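L544 (Acanthamoeba polyphaga mimivirus, PDB 4AMQ) probably acts as a metal-dependent nucleotidyl transferase, a virion protein that joins a nucleotidyltransferase domain to a helical domain. Local coordinates at residues Thr65-His74 with Ile210-Pro220; Asp78-Ile86 with Phe187-Leu197. One frame throughout, in Å; residues are numbered along the deposited sequence.

Contact 1: Thr65-His74 with Ile210-Pro220; sequences TDIDIVNNVH and IGFDIAVRYKP. With MN (manganese (II) ion), chain C; MN (manganese (II) ion), chain B.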
loop_
_atom_site.group_PDB
_atom_site.type_symbol
_atom_site.label_atom_id
_atom_site.label_comp_id
_atom_site.label_asym_id
_atom_site.label_seq_id
_atom_site.Cartn_x
_atom_site.Cartn_y
_atom_site.Cartn_z
ATOM N N THR A 65 -10.491 -1.431 -0.381
ATOM C CA THR A 65 -9.226 -1.062 0.243
ATOM C C THR A 65 -8.502 -0.013 -0.589
ATOM O O THR A 65 -8.214 1.085 -0.111
ATOM C CB THR A 65 -8.314 -2.282 0.429
ATOM O OG1 THR A 65 -8.135 -2.945 -0.830
ATOM C CG2 THR A 65 -8.929 -3.251 1.422
ATOM N N ASP A 66 -8.215 -0.355 -1.840
ATOM C CA ASP A 66 -7.568 0.573 -2.751
ATOM C C ASP A 66 -7.887 0.212 -4.196
ATOM O O ASP A 66 -8.544 -0.795 -4.465
ATOM C CB ASP A 66 -6.056 0.565 -2.532
ATOM C CG ASP A 66 -5.425 -0.765 -2.894
ATOM O OD1 ASP A 66 -5.917 -1.810 -2.424
ATOM O OD2 ASP A 66 -4.445 -0.766 -3.662
ATOM N N ILE A 67 -7.424 1.039 -5.126
ATOM C CA ILE A 67 -7.609 0.767 -6.546
ATOM C C ILE A 67 -6.260 0.668 -7.256
ATOM O O ILE A 67 -5.431 1.573 -7.158
ATOM C CB ILE A 67 -8.492 1.836 -7.236
ATOM C CG1 ILE A 67 -9.952 1.719 -6.783
ATOM C CG2 ILE A 67 -8.413 1.701 -8.751
ATOM C CD1 ILE A 67 -10.216 2.214 -5.374
ATOM N N ASP A 68 -6.048 -0.449 -7.947
ATOM C CA ASP A 68 -4.838 -0.677 -8.730
ATOM C C ASP A 68 -5.188 -0.664 -10.211
ATOM O O ASP A 68 -6.107 -1.364 -10.646
ATOM C CB ASP A 68 -4.206 -2.028 -8.376
ATOM C CG ASP A 68 -3.762 -2.105 -6.928
ATOM O OD1 ASP A 68 -3.433 -1.048 -6.350
ATOM O OD2 ASP A 68 -3.747 -3.223 -6.369
ATOM N N ILE A 69 -4.459 0.129 -10.987
ATOM C CA ILE A 69 -4.730 0.223 -12.417
ATOM C C ILE A 69 -3.465 0.237 -13.263
ATOM O O ILE A 69 -2.467 0.867 -12.894
ATOM C CB ILE A 69 -5.584 1.468 -12.741
ATOM C CG1 ILE A 69 -6.983 1.301 -12.155
ATOM C CG2 ILE A 69 -5.674 1.701 -14.237
ATOM C CD1 ILE A 69 -7.950 2.370 -12.572
ATOM N N VAL A 70 -3.509 -0.475 -14.389
ATOM C CA VAL A 70 -2.449 -0.403 -15.383
ATOM C C VAL A 70 -2.912 0.502 -16.524
ATOM O O VAL A 70 -3.968 0.280 -17.114
ATOM C CB VAL A 70 -2.070 -1.800 -15.926
ATOM C CG1 VAL A 70 -1.142 -1.682 -17.136
ATOM C CG2 VAL A 70 -1.421 -2.636 -14.834
ATOM N N ASN A 71 -2.128 1.534 -16.812
ATOM C CA ASN A 71 -2.420 2.444 -17.912
ATOM C C ASN A 71 -1.396 2.221 -19.023
ATOM O O ASN A 71 -0.210 2.507 -18.851
ATOM C CB ASN A 71 -2.375 3.896 -17.426
ATOM C CG ASN A 71 -3.234 4.831 -18.267
ATOM O OD1 ASN A 71 -4.099 4.390 -19.030
ATOM N ND2 ASN A 71 -3.007 6.130 -18.118
ATOM N N ASN A 72 -1.847 1.680 -20.150
ATOM C CA ASN A 72 -0.964 1.460 -21.293
ATOM C C ASN A 72 -1.061 2.640 -22.252
ATOM O O ASN A 72 -2.036 2.772 -22.988
ATOM C CB ASN A 72 -1.305 0.140 -21.993
ATOM C CG ASN A 72 -0.993 -1.075 -21.130
ATOM O OD1 ASN A 72 0.089 -1.178 -20.553
ATOM N ND2 ASN A 72 -1.946 -1.995 -21.031
ATOM N N VAL A 73 -0.049 3.504 -22.233
ATOM C CA VAL A 73 -0.162 4.810 -22.882
ATOM C C VAL A 73 0.639 4.968 -24.176
ATOM O O VAL A 73 0.494 5.972 -24.872
ATOM C CB VAL A 73 0.188 5.960 -21.907
ATOM C CG1 VAL A 73 -0.661 5.853 -20.650
ATOM C CG2 VAL A 73 1.668 5.940 -21.556
ATOM N N HIS A 74 1.477 3.988 -24.499
ATOM C CA HIS A 74 2.191 3.994 -25.772
ATOM C C HIS A 74 1.255 3.496 -26.872
ATOM O O HIS A 74 0.481 2.568 -26.648
ATOM C CB HIS A 74 3.436 3.107 -25.694
ATOM C CG HIS A 74 4.366 3.268 -26.855
ATOM N ND1 HIS A 74 4.170 2.647 -28.062
ATOM C CD2 HIS A 74 5.510 3.995 -26.987
ATOM C CE1 HIS A 74 5.146 2.975 -28.897
ATOM N NE2 HIS A 74 5.967 3.792 -28.261
ATOM N N ILE A 210 -8.525 7.321 -0.218
ATOM C CA ILE A 210 -8.350 5.965 -0.724
ATOM C C ILE A 210 -7.180 5.955 -1.704
ATOM O O ILE A 210 -7.036 6.863 -2.519
ATOM C CB ILE A 210 -9.626 5.475 -1.439
ATOM C CG1 ILE A 210 -10.791 5.431 -0.454
ATOM C CG2 ILE A 210 -9.416 4.107 -2.055
ATOM C CD1 ILE A 210 -10.558 4.486 0.703
ATOM N N GLY A 211 -6.333 4.938 -1.612
ATOM C CA GLY A 211 -5.180 4.842 -2.483
ATOM C C GLY A 211 -5.554 4.442 -3.899
ATOM O O GLY A 211 -6.334 3.518 -4.110
ATOM N N PHE A 212 -5.012 5.168 -4.868
ATOM C CA PHE A 212 -5.119 4.800 -6.271
ATOM C C PHE A 212 -3.703 4.658 -6.811
ATOM O O PHE A 212 -2.968 5.643 -6.896
ATOM C CB PHE A 212 -5.870 5.877 -7.065
ATOM C CG PHE A 212 -7.366 5.835 -6.896
ATOM C CD1 PHE A 212 -7.957 6.237 -5.710
ATOM C CD2 PHE A 212 -8.181 5.392 -7.926
ATOM C CE1 PHE A 212 -9.337 6.198 -5.556
ATOM C CE2 PHE A 212 -9.559 5.353 -7.778
ATOM C CZ PHE A 212 -10.137 5.757 -6.593
ATOM N N ASP A 213 -3.315 3.433 -7.152
ATOM C CA ASP A 213 -2.007 3.190 -7.751
ATOM C C ASP A 213 -2.141 2.958 -9.255
ATOM O O ASP A 213 -2.770 1.988 -9.688
ATOM C CB ASP A 213 -1.316 1.994 -7.085
ATOM C CG ASP A 213 -0.967 2.253 -5.625
ATOM O OD1 ASP A 213 -0.710 3.422 -5.262
ATOM O OD2 ASP A 213 -0.945 1.282 -4.839
ATOM N N ILE A 214 -1.551 3.851 -10.044
ATOM C CA ILE A 214 -1.615 3.755 -11.500
ATOM C C ILE A 214 -0.251 3.443 -12.110
ATOM O O ILE A 214 0.637 4.297 -12.133
ATOM C CB ILE A 214 -2.126 5.063 -12.139
ATOM C CG1 ILE A 214 -3.341 5.606 -11.379
ATOM C CG2 ILE A 214 -2.437 4.843 -13.620
ATOM C CD1 ILE A 214 -4.482 4.618 -11.255
ATOM N N ALA A 215 -0.095 2.220 -12.607
ATOM C CA ALA A 215 1.125 1.815 -13.297
ATOM C C ALA A 215 1.077 2.291 -14.742
ATOM O O ALA A 215 0.289 1.794 -15.544
ATOM C CB ALA A 215 1.290 0.311 -13.242
ATOM N N VAL A 216 1.920 3.260 -15.070
ATOM C CA VAL A 216 1.924 3.841 -16.403
ATOM C C VAL A 216 3.046 3.256 -17.258
ATOM O O VAL A 216 4.223 3.529 -17.028
ATOM C CB VAL A 216 2.060 5.370 -16.340
ATOM C CG1 VAL A 216 2.074 5.960 -17.739
ATOM C CG2 VAL A 216 0.926 5.966 -15.511
ATOM N N ARG A 217 2.670 2.440 -18.239
ATOM C CA ARG A 217 3.633 1.862 -19.171
ATOM C C ARG A 217 3.735 2.732 -20.416
ATOM O O ARG A 217 2.797 2.804 -21.209
ATOM C CB ARG A 217 3.223 0.442 -19.567
ATOM C CG ARG A 217 4.344 -0.362 -20.213
ATOM C CD ARG A 217 3.801 -1.499 -21.067
ATOM N NE ARG A 217 2.737 -2.238 -20.394
ATOM C CZ ARG A 217 2.934 -3.286 -19.599
ATOM N NH1 ARG A 217 4.165 -3.725 -19.369
ATOM N NH2 ARG A 217 1.899 -3.893 -19.033
ATOM N N TYR A 218 4.878 3.387 -20.584
ATOM C CA TYR A 218 5.072 4.304 -21.702
ATOM C C TYR A 218 6.050 3.766 -22.752
ATOM O O TYR A 218 6.381 4.463 -23.712
ATOM C CB TYR A 218 5.523 5.679 -21.196
ATOM C CG TYR A 218 6.754 5.630 -20.323
ATOM C CD1 TYR A 218 6.656 5.324 -18.971
ATOM C CD2 TYR A 218 8.014 5.883 -20.849
ATOM C CE1 TYR A 218 7.779 5.273 -18.167
ATOM C CE2 TYR A 218 9.144 5.834 -20.052
ATOM C CZ TYR A 218 9.020 5.527 -18.714
ATOM O OH TYR A 218 10.137 5.479 -17.912
ATOM N N LYS A 219 6.508 2.531 -22.561
ATOM C CA LYS A 219 7.305 1.828 -23.567
ATOM C C LYS A 219 6.582 0.567 -24.029
ATOM O O LYS A 219 5.845 -0.046 -23.257
ATOM C CB LYS A 219 8.681 1.438 -23.022
ATOM C CG LYS A 219 9.684 2.572 -22.911
ATOM C CD LYS A 219 11.103 2.026 -23.022
ATOM C CE LYS A 219 12.099 2.848 -22.220
ATOM N NZ LYS A 219 12.095 4.285 -22.589
ATOM N N PRO A 220 6.799 0.168 -25.292
ATOM C CA PRO A 220 6.161 -1.033 -25.843
ATOM C C PRO A 220 6.483 -2.280 -25.021
ATOM O O PRO A 220 7.625 -2.441 -24.587
ATOM C CB PRO A 220 6.782 -1.148 -27.237
ATOM C CG PRO A 220 7.200 0.241 -27.581
ATOM C CD PRO A 220 7.647 0.850 -26.285
HETATM MN MN MN C . -2.352 -0.793 -4.332
HETATM MN MN MN B . -5.095 -3.246 -4.135
HETATM O O HOH W 1 -6.311 2.910 0.407
HETATM O O HOH W 2 -5.157 -4.594 -2.327
HETATM O O HOH W 3 -1.198 -0.696 -2.046
#

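Contact 2: Asp78-Ile86 with Phe187-Leu197; sequences DDTNIYQRI and FQDVVKNNSIL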
loop_
_atom_site.group_PDB
_atom_site.type_symbol
_atom_site.label_atom_id
_atom_site.label_comp_id
_atom_site.label_asym_id
_atom_site.label_seq_id
_atom_site.Cartn_x
_atom_site.Cartn_y
_atom_site.Cartn_z
ATOM N N ASP A 78 5.107 8.598 -24.854
ATOM C CA ASP A 78 6.384 7.894 -24.800
ATOM C C ASP A 78 7.460 8.705 -24.080
ATOM O O ASP A 78 7.163 9.690 -23.404
ATOM C CB ASP A 78 6.859 7.501 -26.207
ATOM C CG ASP A 78 6.939 8.688 -27.158
ATOM O OD1 ASP A 78 6.872 9.846 -26.693
ATOM O OD2 ASP A 78 7.065 8.460 -28.382
ATOM N N ASP A 79 8.709 8.277 -24.240
ATOM C CA ASP A 79 9.856 8.913 -23.600
ATOM C C ASP A 79 9.860 10.432 -23.727
ATOM O O ASP A 79 10.208 11.141 -22.782
ATOM C CB ASP A 79 11.157 8.385 -24.209
ATOM C CG ASP A 79 11.374 6.912 -23.940
ATOM O OD1 ASP A 79 10.377 6.173 -23.793
ATOM O OD2 ASP A 79 12.549 6.494 -23.882
ATOM N N THR A 80 9.485 10.924 -24.901
ATOM C CA THR A 80 9.720 12.320 -25.253
ATOM C C THR A 80 8.663 13.296 -24.739
ATOM O O THR A 80 8.871 14.509 -24.777
ATOM C CB THR A 80 9.856 12.496 -26.781
ATOM O OG1 THR A 80 8.619 12.149 -27.417
ATOM C CG2 THR A 80 10.965 11.607 -27.324
ATOM N N ASN A 81 7.536 12.779 -24.263
ATOM C CA ASN A 81 6.441 13.650 -23.843
ATOM C C ASN A 81 5.709 13.207 -22.575
ATOM O O ASN A 81 4.748 13.852 -22.158
ATOM C CB ASN A 81 5.432 13.814 -24.983
ATOM C CG ASN A 81 4.839 12.493 -25.423
ATOM O OD1 ASN A 81 5.092 11.454 -24.812
ATOM N ND2 ASN A 81 4.042 12.524 -26.487
ATOM N N ILE A 82 6.153 12.111 -21.967
ATOM C CA ILE A 82 5.477 11.591 -20.781
ATOM C C ILE A 82 5.691 12.505 -19.574
ATOM O O ILE A 82 4.815 12.635 -18.721
ATOM C CB ILE A 82 5.927 10.154 -20.435
ATOM C CG1 ILE A 82 5.050 9.568 -19.325
ATOM C CG2 ILE A 82 7.386 10.136 -20.019
ATOM C CD1 ILE A 82 3.580 9.480 -19.677
ATOM N N TYR A 83 6.857 13.138 -19.513
ATOM C CA TYR A 83 7.175 14.032 -18.409
ATOM C C TYR A 83 6.210 15.206 -18.364
ATOM O O TYR A 83 5.631 15.504 -17.319
ATOM C CB TYR A 83 8.618 14.532 -18.515
ATOM C CG TYR A 83 8.946 15.649 -17.552
ATOM C CD1 TYR A 83 8.950 15.431 -16.181
ATOM C CD2 TYR A 83 9.253 16.921 -18.014
ATOM C CE1 TYR A 83 9.248 16.448 -15.296
ATOM C CE2 TYR A 83 9.555 17.947 -17.135
ATOM C CZ TYR A 83 9.550 17.704 -15.777
ATOM O OH TYR A 83 9.849 18.720 -14.897
ATOM N N GLN A 84 6.028 15.862 -19.505
ATOM C CA GLN A 84 5.170 17.037 -19.581
ATOM C C GLN A 84 3.712 16.709 -19.257
ATOM O O GLN A 84 2.988 17.547 -18.717
ATOM C CB GLN A 84 5.282 17.705 -20.955
ATOM C CG GLN A 84 4.419 18.950 -21.116
ATOM C CD GLN A 84 4.753 20.030 -20.104
ATOM O OE1 GLN A 84 5.917 20.230 -19.750
ATOM N NE2 GLN A 84 3.728 20.729 -19.628
ATOM N N ARG A 85 3.286 15.491 -19.578
ATOM C CA ARG A 85 1.933 15.048 -19.243
ATOM C C ARG A 85 1.766 14.824 -17.738
ATOM O O ARG A 85 0.681 15.010 -17.193
ATOM C CB ARG A 85 1.568 13.777 -20.017
ATOM C CG ARG A 85 0.265 13.115 -19.577
ATOM C CD ARG A 85 -0.937 14.055 -19.684
ATOM N NE ARG A 85 -2.180 13.380 -19.318
ATOM C CZ ARG A 85 -3.314 14.005 -19.014
ATOM N NH1 ARG A 85 -3.367 15.329 -19.029
ATOM N NH2 ARG A 85 -4.395 13.305 -18.692
ATOM N N ILE A 86 2.844 14.419 -17.074
ATOM C CA ILE A 86 2.822 14.240 -15.629
ATOM C C ILE A 86 2.794 15.605 -14.951
ATOM O O ILE A 86 2.119 15.795 -13.939
ATOM C CB ILE A 86 4.034 13.425 -15.130
ATOM C CG1 ILE A 86 4.070 12.059 -15.817
ATOM C CG2 ILE A 86 3.978 13.249 -13.622
ATOM C CD1 ILE A 86 2.764 11.294 -15.721
ATOM N N PHE A 187 14.918 13.809 -13.696
ATOM C CA PHE A 187 13.743 13.003 -14.002
ATOM C C PHE A 187 13.713 12.532 -15.450
ATOM O O PHE A 187 13.294 11.414 -15.738
ATOM C CB PHE A 187 12.463 13.772 -13.675
ATOM C CG PHE A 187 11.222 12.937 -13.752
ATOM C CD1 PHE A 187 10.831 12.150 -12.681
ATOM C CD2 PHE A 187 10.447 12.931 -14.897
ATOM C CE1 PHE A 187 9.687 11.378 -12.751
ATOM C CE2 PHE A 187 9.302 12.162 -14.974
ATOM C CZ PHE A 187 8.921 11.385 -13.899
ATOM N N GLN A 188 14.154 13.386 -16.365
ATOM C CA GLN A 188 14.183 13.013 -17.771
ATOM C C GLN A 188 15.075 11.795 -18.009
ATOM O O GLN A 188 14.728 10.908 -18.787
ATOM C CB GLN A 188 14.635 14.189 -18.636
ATOM C CG GLN A 188 14.649 13.877 -20.120
ATOM C CD GLN A 188 13.340 13.275 -20.592
ATOM O OE1 GLN A 188 12.265 13.817 -20.334
ATOM N NE2 GLN A 188 13.424 12.137 -21.273
ATOM N N ASP A 189 16.221 11.750 -17.331
ATOM C CA ASP A 189 17.141 10.627 -17.459
ATOM C C ASP A 189 16.440 9.347 -17.036
ATOM O O ASP A 189 16.541 8.315 -17.702
ATOM C CB ASP A 189 18.382 10.831 -16.584
ATOM C CG ASP A 189 19.333 11.878 -17.135
ATOM O OD1 ASP A 189 18.986 12.548 -18.133
ATOM O OD2 ASP A 189 20.428 12.038 -16.553
ATOM N N VAL A 190 15.719 9.426 -15.924
ATOM C CA VAL A 190 15.041 8.262 -15.362
ATOM C C VAL A 190 13.964 7.688 -16.285
ATOM O O VAL A 190 13.880 6.476 -16.463
ATOM C CB VAL A 190 14.438 8.580 -13.981
ATOM C CG1 VAL A 190 13.576 7.435 -13.505
ATOM C CG2 VAL A 190 15.548 8.872 -12.976
ATOM N N VAL A 191 13.139 8.552 -16.869
ATOM C CA VAL A 191 12.112 8.086 -17.800
ATOM C C VAL A 191 12.721 7.456 -19.055
ATOM O O VAL A 191 12.164 6.516 -19.620
ATOM C CB VAL A 191 11.131 9.211 -18.203
ATOM C CG1 VAL A 191 11.813 10.563 -18.162
ATOM C CG2 VAL A 191 10.549 8.940 -19.582
ATOM N N LYS A 192 13.869 7.972 -19.480
ATOM C CA LYS A 192 14.533 7.459 -20.673
ATOM C C LYS A 192 15.106 6.066 -20.428
ATOM O O LYS A 192 15.189 5.248 -21.343
ATOM C CB LYS A 192 15.638 8.413 -21.134
ATOM C CG LYS A 192 16.196 8.094 -22.515
ATOM C CD LYS A 192 15.120 8.226 -23.585
ATOM C CE LYS A 192 15.607 7.721 -24.937
ATOM N NZ LYS A 192 14.541 7.802 -25.976
ATOM N N ASN A 193 15.490 5.800 -19.184
ATOM C CA ASN A 193 16.086 4.519 -18.825
ATOM C C ASN A 193 15.082 3.516 -18.275
ATOM O O ASN A 193 15.459 2.430 -17.829
ATOM C CB ASN A 193 17.222 4.719 -17.819
ATOM C CG ASN A 193 18.432 5.390 -18.437
ATOM O OD1 ASN A 193 19.180 4.766 -19.192
ATOM N ND2 ASN A 193 18.634 6.662 -18.116
ATOM N N ASN A 194 13.804 3.875 -18.304
ATOM C CA ASN A 194 12.771 3.003 -17.757
ATOM C C ASN A 194 11.579 2.842 -18.689
ATOM O O ASN A 194 11.387 3.638 -19.605
ATOM C CB ASN A 194 12.323 3.502 -16.380
ATOM C CG ASN A 194 13.377 3.277 -15.310
ATOM O OD1 ASN A 194 13.401 2.232 -14.657
ATOM N ND2 ASN A 194 14.261 4.252 -15.133
ATOM N N SER A 195 10.779 1.808 -18.451
ATOM C CA SER A 195 9.637 1.520 -19.312
ATOM C C SER A 195 8.310 1.851 -18.639
ATOM O O SER A 195 7.286 1.985 -19.306
ATOM C CB SER A 195 9.646 0.050 -19.732
ATOM O OG SER A 195 10.861 -0.288 -20.378
ATOM N N ILE A 196 8.332 1.971 -17.317
ATOM C CA ILE A 196 7.112 2.213 -16.559
ATOM C C ILE A 196 7.343 3.139 -15.368
ATOM O O ILE A 196 8.420 3.148 -14.775
ATOM C CB ILE A 196 6.505 0.894 -16.044
ATOM C CG1 ILE A 196 5.254 1.175 -15.208
ATOM C CG2 ILE A 196 7.526 0.123 -15.226
ATOM C CD1 ILE A 196 4.751 -0.022 -14.439
ATOM N N LEU A 197 6.327 3.928 -15.035
ATOM C CA LEU A 197 6.338 4.718 -13.810
ATOM C C LEU A 197 5.040 4.495 -13.042
ATOM O O LEU A 197 4.012 4.146 -13.630
ATOM C CB LEU A 197 6.561 6.205 -14.107
ATOM C CG LEU A 197 5.548 6.948 -14.979
ATOM C CD1 LEU A 197 4.356 7.407 -14.150
ATOM C CD2 LEU A 197 6.211 8.140 -15.656
#

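Contact 1: Thr65-His74 with Ile210-Pro220
Asp66, Asp68 and Asp213 meet at a manganese ion bound on one face of two parallel strands, 66-72 and 210-217, whose axes run 4.6 Å apart. Asp66 gives it OD2 at 2.2 Å, Asp68 gives OD1, and Asp213 gives OD2 from the neighbouring strand at 2.6 Å. A second manganese is bound by Asp66 OD1 and Asp68 OD2, so both carboxylates bridge the two ions; Thr65 OG1 bonds Asp66 OD1 on its anti lone pair, helping fix the group's rotation. This Asp-x-Asp pair on one strand with a third aspartate on the next is consistent with the two-metal site of the nucleotidyltransferase fold. Between the strands, Ile67 N and O bond Gly211 O and Asp213 N, and the pattern continues through Ile69 and Asn71.

On the other face, Ile67 can be followed outward over the Phe212 ring. Its CB lies 4.0 Å from the ring centroid, 28° off the normal, a CH-pi contact. CG1 and CG2 rest on the CD2-CE2-CZ side, and CD1 passes on to CZ and touches Ile210 CG2 at 3.9 Å. CG1 stands anti to the carbonyl carbon (chi1 -71°), which lays the branch along the ring.

Toward the far end, Arg217 NE donates to Asn72 OD1 at 2.9 Å with an N-H...O angle of 170°, nearly in the guanidinium plane. Pro220 CG sits over one face of the His74 ring, 3.8 Å from its centroid.

Contact 2: Asp78-Ile86 with Phe187-Leu197
Lys192 and Asp79 make the charged part of this contact. NZ of Lys192 lies 3.2 Å from OD2 of Asp79, a hydrogen-bonded salt bridge that meets the carboxylate on its anti side, tilted out of its plane. Lys192 comes in roughly perpendicular to the Asp79 side chain. It sends CG anti to its backbone N (chi1 -169°) and then bends at chi2, a course that carries its ammonium back across the Asp79 carboxylate. The same OD2 has a second partner in Lys219, so one oxygen is shared by two lysines.

The apolar part centres on Ile82 at the start of helix 82-93. Its CG2 meets CG2 of Val191 at 3.4 Å, a close methyl-methyl contact, the two branches running opposite ways as they pass. On its other branch, CG1 of Ile82 touches CD2 of Leu197 at 4.1 Å, and CG1 of Ile86 reaches that methyl at longer range, which joins the helix to the start of strand 196-204.

Of the aromatic rings, Tyr83 and Phe187 stand obliquely, with centroids 5.4 Å apart and planes at 44°. Phe187 also packs edge-to-face with Trp167, while the hydroxyl of Tyr83 bonds the carbonyl oxygen of Val172.

The segments 82-86 and 187-192 keep their axes 11.0 Å apart at 122°, so side chains rather than backbones bridge the gap. Two lysines at one oxygen would probably stabilise the ionised form of Asp79; Lys192 ties the turn before helix 82-93 to the end of helix 187-192, and Lys219 ties it to the loop after strand 209-217.

Both contacts reach the same mixed sheet, with centres about 15 Å apart, but differ in kind. Contact 1 lies nearer the centre of the chain, about 14 Å against about 23 Å, and joins two neighbouring strands by a backbone ladder, with metal-binding carboxylates on one face and a buried, mostly apolar face behind. Contact 2, farther out yet mostly buried, packs a helix and the turn before it against helix 187-192 and the start of strand 196-204 through side chains; its one cross-segment salt bridge joins a buried Asp79 to an exposed Lys192. They share a border: Val216 N approaches Leu197 O at 2.7 Å, a probable hydrogen bond between neighbouring strands.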